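Branched-chain alpha-ketoacid decarboxylase (Lactococcus lactis, PDB 2VBF) probably decarboxylates branched-chain and aromatic alpha-keto acids to aldehydes, using bound thiamine diphosphate and a magnesium ion. Local coordinates at residues Ile40-Val46 / Asp63-Asn69; Thr26-Leu32 / Phe54-Ile58; Ala79-Arg84 / Glu112-Val116. One frame throughout, in Å; residues are numbered along the deposited sequence. Where two conformers were deposited one is given.

Interaction 1 (Ile40-Val46 / Asp63-Asn69); sequences IEEIFGV and DMKWIGN
Glu41-Gly45 and Met64-Gly68 run alongside each other in parallel, their strand axes 26° apart, joined by a ladder of backbone hydrogen bonds. Lys65 N gives to Glu41 O, Ile43 N gives to Lys65 O at 2.9 Å, and Ile67 N meets Ile43 O at 2.9 Å in an almost straight bond. Asn69 N continues the series to Gly45 O at 2.8 Å. Before the ladder begins, a water donates to both Ile40 O and Asp63 O.

The Asn69 side chain extends the pairing. Asn69 CB rests 3.7 Å from Gly45 O; with CG beside the backbone N (chi1 -65°), the amide turns back across the neighbouring strand. Asn69 OD1 then accepts a hydrogen bond from Gly45 N at 3.0 Å, bent but in the carbonyl plane, and also lies 3.3 Å from Phe44 CB. At the tip, ND2 is held by Glu461.

The pair belongs to a beta-alpha-beta unit, strand 42-45, helix 52-60 and strand 65-68, in the six-stranded parallel sheet of the N-terminal thiamine diphosphate-binding domain; strand 65-68 is outermost within the chain. On the face bearing Ile43 and Trp66, under helices 27-37 and 52-60, the indole lies obliquely against the neighbouring backbone: CE3 nears Ile43 O, Trp66 CZ3 lies 3.2 Å from Phe44 O, and CH2 reaches the Gly45 carbonyl carbon. A side chain on Gly45 would press on CH2 and jam against the preceding carbonyl oxygen. On the other face Phe44 and Ile67 lie side by side, and Glu42 CG packs 3.5 Å from Ile67 CD1, while Glu42 OE1 bonds Tyr82. Beyond the ladder, Val46 sets CG2 against Asn69 O and touches the bound thiamine diphosphate.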
loop_
_atom_site.group_PDB
_atom_site.type_symbol
_atom_site.label_atom_id
_atom_site.label_comp_id
_atom_site.label_asym_id
_atom_site.label_seq_id
_atom_site.Cartn_x
_atom_site.Cartn_y
_atom_site.Cartn_z
ATOM N N ILE A 40 -20.403 10.331 -10.622
ATOM C CA ILE A 40 -19.464 9.222 -10.744
ATOM C C ILE A 40 -19.982 8.234 -11.792
ATOM O O ILE A 40 -21.107 7.733 -11.692
ATOM C CB ILE A 40 -19.221 8.501 -9.378
ATOM C CG1 ILE A 40 -18.671 9.491 -8.338
ATOM C CG2 ILE A 40 -18.237 7.330 -9.537
ATOM C CD1 ILE A 40 -18.732 8.984 -6.894
ATOM N N GLU A 41 -19.135 7.960 -12.783
ATOM C CA GLU A 41 -19.475 7.070 -13.897
ATOM C C GLU A 41 -18.581 5.829 -13.963
ATOM O O GLU A 41 -18.775 4.948 -14.808
ATOM C CB GLU A 41 -19.387 7.870 -15.197
ATOM C CG GLU A 41 -20.452 8.979 -15.282
ATOM C CD GLU A 41 -20.234 9.950 -16.431
ATOM O OE1 GLU A 41 -19.347 9.735 -17.276
ATOM O OE2 GLU A 41 -20.966 10.954 -16.491
ATOM N N GLU A 42 -17.598 5.767 -13.062
ATOM C CA GLU A 42 -16.618 4.690 -13.022
ATOM C C GLU A 42 -16.275 4.442 -11.564
ATOM O O GLU A 42 -16.133 5.402 -10.817
ATOM C CB GLU A 42 -15.334 5.086 -13.777
ATOM C CG GLU A 42 -15.390 4.955 -15.298
ATOM C CD GLU A 42 -15.939 6.173 -16.029
ATOM O OE1 GLU A 42 -16.048 7.281 -15.457
ATOM O OE2 GLU A 42 -16.243 6.026 -17.230
ATOM N N ILE A 43 -16.139 3.171 -11.173
ATOM C CA ILE A 43 -15.713 2.799 -9.817
ATOM C C ILE A 43 -14.461 1.952 -9.919
ATOM O O ILE A 43 -14.407 0.988 -10.693
ATOM C CB ILE A 43 -16.812 2.032 -9.039
ATOM C CG1 ILE A 43 -18.050 2.924 -8.904
ATOM C CG2 ILE A 43 -16.319 1.558 -7.669
ATOM C CD1 ILE A 43 -19.199 2.337 -8.095
ATOM N N PHE A 44 -13.460 2.329 -9.133
ATOM C CA PHE A 44 -12.181 1.612 -9.112
ATOM C C PHE A 44 -12.124 0.614 -7.963
ATOM O O PHE A 44 -13.033 0.531 -7.144
ATOM C CB PHE A 44 -11.041 2.616 -9.056
ATOM C CG PHE A 44 -11.084 3.608 -10.184
ATOM C CD1 PHE A 44 -10.660 3.243 -11.457
ATOM C CD2 PHE A 44 -11.599 4.873 -9.994
ATOM C CE1 PHE A 44 -10.726 4.148 -12.516
ATOM C CE2 PHE A 44 -11.666 5.797 -11.043
ATOM C CZ PHE A 44 -11.228 5.425 -12.308
ATOM N N GLY A 45 -11.063 -0.186 -7.944
ATOM C CA GLY A 45 -10.790 -1.055 -6.809
ATOM C C GLY A 45 -10.371 -2.470 -7.144
ATOM O O GLY A 45 -9.959 -2.769 -8.258
ATOM N N VAL A 46 -10.534 -3.348 -6.168
ATOM C CA VAL A 46 -10.098 -4.735 -6.279
ATOM C C VAL A 46 -11.132 -5.637 -5.633
ATOM O O VAL A 46 -11.588 -5.358 -4.504
ATOM C CB VAL A 46 -8.718 -4.966 -5.612
ATOM C CG1 VAL A 46 -8.276 -6.463 -5.701
ATOM C CG2 VAL A 46 -7.636 -4.058 -6.229
ATOM N N ASP A 63 -25.047 2.770 -16.403
ATOM C CA ASP A 63 -24.517 4.128 -16.299
ATOM C C ASP A 63 -23.224 4.210 -15.486
ATOM O O ASP A 63 -22.755 5.310 -15.174
ATOM C CB ASP A 63 -25.570 5.043 -15.652
ATOM C CG ASP A 63 -25.912 4.638 -14.228
ATOM O OD1 ASP A 63 -25.459 3.572 -13.772
ATOM O OD2 ASP A 63 -26.646 5.383 -13.554
ATOM N N MET A 64 -22.652 3.049 -15.186
ATOM C CA MET A 64 -21.497 2.937 -14.282
ATOM C C MET A 64 -20.618 1.781 -14.741
ATOM O O MET A 64 -21.126 0.698 -15.012
ATOM C CB MET A 64 -21.982 2.657 -12.854
ATOM C CG MET A 64 -20.938 2.816 -11.753
ATOM S SD MET A 64 -20.685 4.538 -11.261
ATOM C CE MET A 64 -22.254 4.931 -10.477
ATOM N N LYS A 65 -19.305 2.006 -14.797
ATOM C CA LYS A 65 -18.374 0.971 -15.215
ATOM C C LYS A 65 -17.432 0.598 -14.071
ATOM O O LYS A 65 -16.870 1.474 -13.422
ATOM C CB LYS A 65 -17.553 1.455 -16.416
ATOM C CG LYS A 65 -16.796 0.337 -17.117
ATOM C CD LYS A 65 -15.871 0.859 -18.201
ATOM C CE LYS A 65 -14.963 -0.258 -18.733
ATOM N NZ LYS A 65 -14.210 0.131 -19.961
ATOM N N TRP A 66 -17.263 -0.704 -13.845
ATOM C CA TRP A 66 -16.196 -1.212 -12.984
ATOM C C TRP A 66 -14.874 -1.131 -13.746
ATOM O O TRP A 66 -14.752 -1.648 -14.868
ATOM C CB TRP A 66 -16.466 -2.655 -12.575
ATOM C CG TRP A 66 -15.354 -3.291 -11.803
ATOM C CD1 TRP A 66 -14.528 -4.287 -12.225
ATOM C CD2 TRP A 66 -14.940 -2.953 -10.480
ATOM N NE1 TRP A 66 -13.627 -4.604 -11.230
ATOM C CE2 TRP A 66 -13.858 -3.789 -10.151
ATOM C CE3 TRP A 66 -15.380 -2.027 -9.540
ATOM C CZ2 TRP A 66 -13.225 -3.735 -8.908
ATOM C CZ3 TRP A 66 -14.751 -1.964 -8.317
ATOM C CH2 TRP A 66 -13.687 -2.818 -8.002
ATOM N N ILE A 67 -13.877 -0.499 -13.127
ATOM C CA ILE A 67 -12.526 -0.479 -13.667
ATOM C C ILE A 67 -11.597 -1.047 -12.597
ATOM O O ILE A 67 -11.164 -0.334 -11.692
ATOM C CB ILE A 67 -12.118 0.924 -14.124
ATOM C CG1 ILE A 67 -13.124 1.422 -15.181
ATOM C CG2 ILE A 67 -10.698 0.916 -14.703
ATOM C CD1 ILE A 67 -12.729 2.683 -15.881
ATOM N N GLY A 68 -11.306 -2.340 -12.713
ATOM C CA GLY A 68 -10.553 -3.052 -11.677
ATOM C C GLY A 68 -9.094 -2.698 -11.780
ATOM O O GLY A 68 -8.559 -2.619 -12.885
ATOM N N ASN A 69 -8.459 -2.473 -10.627
ATOM C CA ASN A 69 -7.025 -2.176 -10.536
ATOM C C ASN A 69 -6.207 -3.429 -10.190
ATOM O O ASN A 69 -6.761 -4.427 -9.732
ATOM C CB ASN A 69 -6.816 -1.132 -9.441
ATOM C CG ASN A 69 -7.455 0.185 -9.790
ATOM O OD1 ASN A 69 -8.571 0.470 -9.384
ATOM N ND2 ASN A 69 -6.765 0.983 -10.598
HETATM O O HOH W 1 -23.188 7.144 -13.354
#

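Interaction 2 (Thr26-Leu32 / Phe54-Ile58); sequences TVGDYLL and FLDQI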
loop_
_atom_site.group_PDB
_atom_site.type_symbol
_atom_site.label_atom_id
_atom_site.label_comp_id
_atom_site.label_asym_id
_atom_site.label_seq_id
_atom_site.Cartn_x
_atom_site.Cartn_y
_atom_site.Cartn_z
ATOM N N THR A 26 -32.597 -2.510 -3.799
ATOM C CA THR A 26 -31.754 -2.877 -2.671
ATOM C C THR A 26 -30.887 -1.711 -2.184
ATOM O O THR A 26 -30.744 -0.684 -2.859
ATOM C CB THR A 26 -30.777 -4.010 -3.050
ATOM O OG1 THR A 26 -29.857 -3.522 -4.039
ATOM C CG2 THR A 26 -31.509 -5.248 -3.576
ATOM N N VAL A 27 -30.254 -1.920 -1.033
ATOM C CA VAL A 27 -29.290 -0.959 -0.487
ATOM C C VAL A 27 -28.155 -0.704 -1.503
ATOM O O VAL A 27 -27.727 0.437 -1.702
ATOM C CB VAL A 27 -28.723 -1.487 0.848
ATOM C CG1 VAL A 27 -27.521 -0.672 1.303
ATOM C CG2 VAL A 27 -29.828 -1.530 1.932
ATOM N N GLY A 28 -27.682 -1.765 -2.154
ATOM C CA GLY A 28 -26.688 -1.633 -3.232
ATOM C C GLY A 28 -27.122 -0.682 -4.336
ATOM O O GLY A 28 -26.361 0.181 -4.768
ATOM N N ASP A 29 -28.366 -0.840 -4.790
ATOM C CA ASP A 29 -28.948 0.060 -5.789
ATOM C C ASP A 29 -29.023 1.504 -5.285
ATOM O O ASP A 29 -28.723 2.441 -6.019
ATOM C CB ASP A 29 -30.356 -0.406 -6.183
ATOM C CG ASP A 29 -30.373 -1.813 -6.749
ATOM O OD1 ASP A 29 -29.570 -2.108 -7.656
ATOM O OD2 ASP A 29 -31.179 -2.638 -6.278
ATOM N N TYR A 30 -29.419 1.666 -4.025
ATOM C CA TYR A 30 -29.514 2.988 -3.397
ATOM C C TYR A 30 -28.164 3.714 -3.415
ATOM O O TYR A 30 -28.062 4.874 -3.852
ATOM C CB TYR A 30 -30.025 2.855 -1.966
ATOM C CG TYR A 30 -30.455 4.164 -1.329
ATOM C CD1 TYR A 30 -31.793 4.541 -1.316
ATOM C CD2 TYR A 30 -29.533 5.018 -0.736
ATOM C CE1 TYR A 30 -32.194 5.723 -0.739
ATOM C CE2 TYR A 30 -29.929 6.211 -0.154
ATOM C CZ TYR A 30 -31.263 6.563 -0.163
ATOM O OH TYR A 30 -31.689 7.744 0.409
ATOM N N LEU A 31 -27.134 3.001 -2.965
ATOM C CA LEU A 31 -25.768 3.523 -2.959
ATOM C C LEU A 31 -25.306 3.908 -4.357
ATOM O O LEU A 31 -24.807 5.016 -4.565
ATOM C CB LEU A 31 -24.820 2.508 -2.328
ATOM C CG LEU A 31 -23.339 2.865 -2.212
ATOM C CD1 LEU A 31 -23.155 4.258 -1.620
ATOM C CD2 LEU A 31 -22.624 1.808 -1.351
ATOM N N LEU A 32 -25.528 3.020 -5.330
ATOM C CA LEU A 32 -25.091 3.276 -6.687
ATOM C C LEU A 32 -25.881 4.444 -7.315
ATOM O O LEU A 32 -25.317 5.247 -8.056
ATOM C CB LEU A 32 -25.162 1.990 -7.528
ATOM C CG LEU A 32 -24.163 0.881 -7.121
ATOM C CD1 LEU A 32 -24.443 -0.411 -7.852
ATOM C CD2 LEU A 32 -22.733 1.342 -7.377
ATOM N N PHE A 54 -22.002 -7.144 -4.315
ATOM C CA PHE A 54 -22.144 -5.730 -4.634
ATOM C C PHE A 54 -21.503 -5.435 -5.993
ATOM O O PHE A 54 -22.038 -4.663 -6.775
ATOM C CB PHE A 54 -21.541 -4.854 -3.527
ATOM C CG PHE A 54 -21.607 -3.372 -3.809
ATOM C CD1 PHE A 54 -22.828 -2.736 -4.016
ATOM C CD2 PHE A 54 -20.445 -2.608 -3.865
ATOM C CE1 PHE A 54 -22.884 -1.385 -4.280
ATOM C CE2 PHE A 54 -20.497 -1.263 -4.127
ATOM C CZ PHE A 54 -21.712 -0.637 -4.336
ATOM N N LEU A 55 -20.354 -6.053 -6.275
ATOM C CA LEU A 55 -19.715 -5.927 -7.591
ATOM C C LEU A 55 -20.662 -6.303 -8.733
ATOM O O LEU A 55 -20.719 -5.593 -9.742
ATOM C CB LEU A 55 -18.418 -6.748 -7.687
ATOM C CG LEU A 55 -17.130 -5.932 -7.660
ATOM C CD1 LEU A 55 -15.919 -6.858 -7.567
ATOM C CD2 LEU A 55 -17.038 -5.017 -8.863
ATOM N N ASP A 56 -21.427 -7.377 -8.555
ATOM C CA ASP A 56 -22.404 -7.786 -9.570
ATOM C C ASP A 56 -23.325 -6.615 -9.891
ATOM O O ASP A 56 -23.676 -6.398 -11.043
ATOM C CB ASP A 56 -23.255 -8.956 -9.082
ATOM C CG ASP A 56 -22.480 -10.257 -8.982
ATOM O OD1 ASP A 56 -21.459 -10.427 -9.682
ATOM O OD2 ASP A 56 -22.920 -11.121 -8.198
ATOM N N GLN A 57 -23.711 -5.867 -8.856
ATOM C CA GLN A 57 -24.623 -4.726 -9.029
ATOM C C GLN A 57 -23.982 -3.605 -9.816
ATOM O O GLN A 57 -24.651 -2.943 -10.620
ATOM C CB GLN A 57 -25.129 -4.223 -7.667
ATOM C CG GLN A 57 -25.872 -5.296 -6.892
ATOM C CD GLN A 57 -26.366 -4.829 -5.542
ATOM O OE1 GLN A 57 -25.571 -4.543 -4.644
ATOM N NE2 GLN A 57 -27.682 -4.803 -5.367
ATOM N N ILE A 58 -22.686 -3.388 -9.588
ATOM C CA ILE A 58 -21.934 -2.399 -10.348
ATOM C C ILE A 58 -21.854 -2.808 -11.815
ATOM O O ILE A 58 -22.052 -1.974 -12.692
ATOM C CB ILE A 58 -20.487 -2.216 -9.828
ATOM C CG1 ILE A 58 -20.500 -1.715 -8.378
ATOM C CG2 ILE A 58 -19.727 -1.245 -10.744
ATOM C CD1 ILE A 58 -19.114 -1.612 -7.711
HETATM O O HOH W 2 -29.312 -4.863 -7.871
#
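Phe54 reaches from its helix toward Gly28, Leu31 and Leu32, its CG anti to the backbone N (chi1 178°). Gly28 O lies in the ring plane at its edge, 3.8 Å from Phe54 CE1, whereas Leu32 CD2, 3.8 Å from Phe54 CZ, and Leu31 CD2 come in obliquely. One helical turn on, Gln57 stretches straight out beyond CG and lays its amide over the start of the other helix. Gln57 OE1 stands 3.4 Å from Gly28 CA, where any CB would collide with it. Gln57 NE2 makes a weak, bent hydrogen bond of 2.9 Å to Thr26 OG1, and a water links NE2 to Asp29 OD1. Thr26 is the N-cap and forms a capping box with Asp29: OG1 accepts from Asp29 N, while Asp29 OD2 accepts from Thr26 N on its anti lone pair and from Thr26 OG1 above the carboxylate plane. The glutamine thus adds a weak bond to a hydroxyl already engaged in the box. Ile58 closes the contact, its CG1 3.9 Å from Leu32 CD2 and over the rim of one Phe54 face.

The axes of the two short helical segments approach to 9.9 Å and are inclined at 49°. Phe54 and Ile58 rest on Leu92 of strand 89-94, Ile58 also on Trp66 of strand 65-68, and Leu31 on Ile169 of helix 165-179, placing both helices in the layer that covers one face of the parallel sheet.

Interaction 3 (Ala79-Arg84 / Glu112-Val116); sequences ADGYAR and ENLPV
Arg84 leaves its helix with CG beside the backbone N (chi1 -72°) and runs extended to NE, while Glu112, likewise turned (chi1 -56°) and extended, brings its carboxylate to meet it. Arg84 NH2 donates to Glu112 OE1 at 2.9 Å, a salt bridge in which the donor stands well above the carboxylate plane and the two flat groups are 52° apart. From one turn earlier, Asp80 OD1, 2.9 Å from Arg84 NE, lies in the guanidinium plane, and NE meets it nearly in line with the Asp80 C-O bond. One arginine therefore spans two acids in a salt-bridge network.

Leu114 packs against this network: CD1 touches Arg84 CG at 3.5 Å and CD2 lies close to both NE and the Asp80 carboxylate. Farther along, Ala83 CB packs 3.8 Å from Val116 CG2 and 4.1 Å from Pro115 CD, and Ala79 CB meets Val116 CG1 at 3.9 Å. The small alanines let the connection between helix 97-111 and strand 116-122 lie close to helix 72-86. That connection turns sharply: Asn113, at positive phi, ends the helix in a Schellman motif, and Pro115 centres an inverse gamma turn.

Partners from the C-terminal cofactor-binding domain join the polar cluster: Tyr429 bonds Asp80 OD1, Gly420 O accepts from Arg84 NH1, and Trp424 N donates to Glu112 OE2. The Glu112 side chain lies about 6 Å from Gly425, which binds thiamine diphosphate. A methionine in place of Arg84 would probably leave Asp80 and Glu112 without the positive charge between them and Gly420 O without this donor.

Asp80 OD1 and Glu112 OE1 lie 6.5 Å apart, so the interposed guanidinium is likely to offset their mutual repulsion and favour the ionised state of both buried acids.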
loop_
_atom_site.group_PDB
_atom_site.type_symbol
_atom_site.label_atom_id
_atom_site.label_comp_id
_atom_site.label_asym_id
_atom_site.label_seq_id
_atom_site.Cartn_x
_atom_site.Cartn_y
_atom_site.Cartn_z
ATOM N N ALA A 79 -8.623 6.833 -7.907
ATOM C CA ALA A 79 -9.852 7.510 -7.469
ATOM C C ALA A 79 -9.600 8.989 -7.126
ATOM O O ALA A 79 -10.392 9.871 -7.478
ATOM C CB ALA A 79 -10.474 6.768 -6.296
ATOM N N ASP A 80 -8.473 9.269 -6.474
ATOM C CA ASP A 80 -8.072 10.637 -6.167
ATOM C C ASP A 80 -7.902 11.473 -7.460
ATOM O O ASP A 80 -8.512 12.527 -7.595
ATOM C CB ASP A 80 -6.802 10.599 -5.296
ATOM C CG ASP A 80 -6.314 11.960 -4.865
ATOM O OD1 ASP A 80 -6.067 12.828 -5.722
ATOM O OD2 ASP A 80 -6.090 12.119 -3.644
ATOM N N GLY A 81 -7.106 10.996 -8.421
ATOM C CA GLY A 81 -6.987 11.668 -9.712
ATOM C C GLY A 81 -8.316 11.891 -10.417
ATOM O O GLY A 81 -8.581 12.963 -10.955
ATOM N N TYR A 82 -9.161 10.870 -10.408
ATOM C CA TYR A 82 -10.497 10.984 -10.991
ATOM C C TYR A 82 -11.289 12.088 -10.295
ATOM O O TYR A 82 -11.949 12.888 -10.961
ATOM C CB TYR A 82 -11.203 9.648 -10.855
ATOM C CG TYR A 82 -12.554 9.486 -11.530
ATOM C CD1 TYR A 82 -12.662 8.900 -12.784
ATOM C CD2 TYR A 82 -13.725 9.836 -10.874
ATOM C CE1 TYR A 82 -13.908 8.693 -13.390
ATOM C CE2 TYR A 82 -14.972 9.642 -11.468
ATOM C CZ TYR A 82 -15.061 9.066 -12.727
ATOM O OH TYR A 82 -16.317 8.854 -13.316
ATOM N N ALA A 83 -11.191 12.153 -8.963
ATOM C CA ALA A 83 -11.910 13.169 -8.185
ATOM C C ALA A 83 -11.443 14.575 -8.536
ATOM O O ALA A 83 -12.253 15.500 -8.610
ATOM C CB ALA A 83 -11.761 12.915 -6.683
ATOM N N ARG A 84 -10.138 14.743 -8.744
ATOM C CA ARG A 84 -9.597 16.042 -9.123
ATOM C C ARG A 84 -10.223 16.607 -10.405
ATOM O O ARG A 84 -10.288 17.817 -10.568
ATOM C CB ARG A 84 -8.081 15.989 -9.250
ATOM C CG ARG A 84 -7.428 15.864 -7.897
ATOM C CD ARG A 84 -5.940 15.630 -8.019
ATOM N NE ARG A 84 -5.298 15.408 -6.723
ATOM C CZ ARG A 84 -4.330 16.154 -6.207
ATOM N NH1 ARG A 84 -3.923 17.249 -6.806
ATOM N NH2 ARG A 84 -3.778 15.804 -5.054
ATOM N N GLU A 112 -5.168 16.711 0.805
ATOM C CA GLU A 112 -5.348 17.670 -0.287
ATOM C C GLU A 112 -6.825 17.880 -0.630
ATOM O O GLU A 112 -7.157 18.555 -1.603
ATOM C CB GLU A 112 -4.499 17.257 -1.489
ATOM C CG GLU A 112 -3.010 17.112 -1.061
ATOM C CD GLU A 112 -1.988 17.344 -2.159
ATOM O OE1 GLU A 112 -2.368 17.615 -3.318
ATOM O OE2 GLU A 112 -0.781 17.233 -1.831
ATOM N N ASN A 113 -7.704 17.301 0.191
ATOM C CA ASN A 113 -9.136 17.625 0.189
ATOM C C ASN A 113 -9.873 17.230 -1.100
ATOM O O ASN A 113 -10.481 18.085 -1.765
ATOM C CB ASN A 113 -9.327 19.125 0.499
ATOM C CG ASN A 113 -10.622 19.425 1.240
ATOM O OD1 ASN A 113 -10.590 19.920 2.370
ATOM N ND2 ASN A 113 -11.762 19.162 0.604
ATOM N N LEU A 114 -9.812 15.942 -1.446
ATOM C CA LEU A 114 -10.526 15.401 -2.613
ATOM C C LEU A 114 -11.710 14.518 -2.217
ATOM O O LEU A 114 -11.616 13.702 -1.286
ATOM C CB LEU A 114 -9.597 14.609 -3.538
ATOM C CG LEU A 114 -8.566 15.421 -4.324
ATOM C CD1 LEU A 114 -9.191 16.691 -4.935
ATOM C CD2 LEU A 114 -7.354 15.762 -3.467
ATOM N N PRO A 115 -12.852 14.723 -2.900
ATOM C CA PRO A 115 -14.102 14.048 -2.580
ATOM C C PRO A 115 -14.147 12.615 -3.087
ATOM O O PRO A 115 -14.794 12.313 -4.101
ATOM C CB PRO A 115 -15.160 14.956 -3.221
ATOM C CG PRO A 115 -14.465 15.569 -4.354
ATOM C CD PRO A 115 -13.024 15.743 -3.947
ATOM N N VAL A 116 -13.477 11.733 -2.342
ATOM C CA VAL A 116 -13.414 10.308 -2.675
ATOM C C VAL A 116 -14.207 9.493 -1.654
ATOM O O VAL A 116 -14.005 9.627 -0.444
ATOM C CB VAL A 116 -11.946 9.805 -2.702
ATOM C CG1 VAL A 116 -11.876 8.309 -2.992
ATOM C CG2 VAL A 116 -11.121 10.609 -3.717
HETATM O O HOH W 3 -3.040 19.719 -4.827
#

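How the interactions relate
From the N terminus, Thr26-Leu32 opens interaction 2, Ile40-Val46 follows and opens interaction 1, then Phe54-Ile58 closes interaction 2 and Asp63-Asn69 closes interaction 1. The two therefore cross: interaction 2 encloses strand 42-45, interaction 1 encloses helix 52-60. They also touch, Leu32 meeting Ile43 and Leu55 meeting Trp66, joining the helix layer to the sheet. Interaction 3 comes later in series, returning to helix 72-86 after strand 89-94 and helix 97-111. Tyr82 of that helix connects it to interaction 1 through Glu42 and Phe44 on the opposite sheet face, whereas interactions 2 and 3 do not touch, their nearest atoms about 10 Å apart.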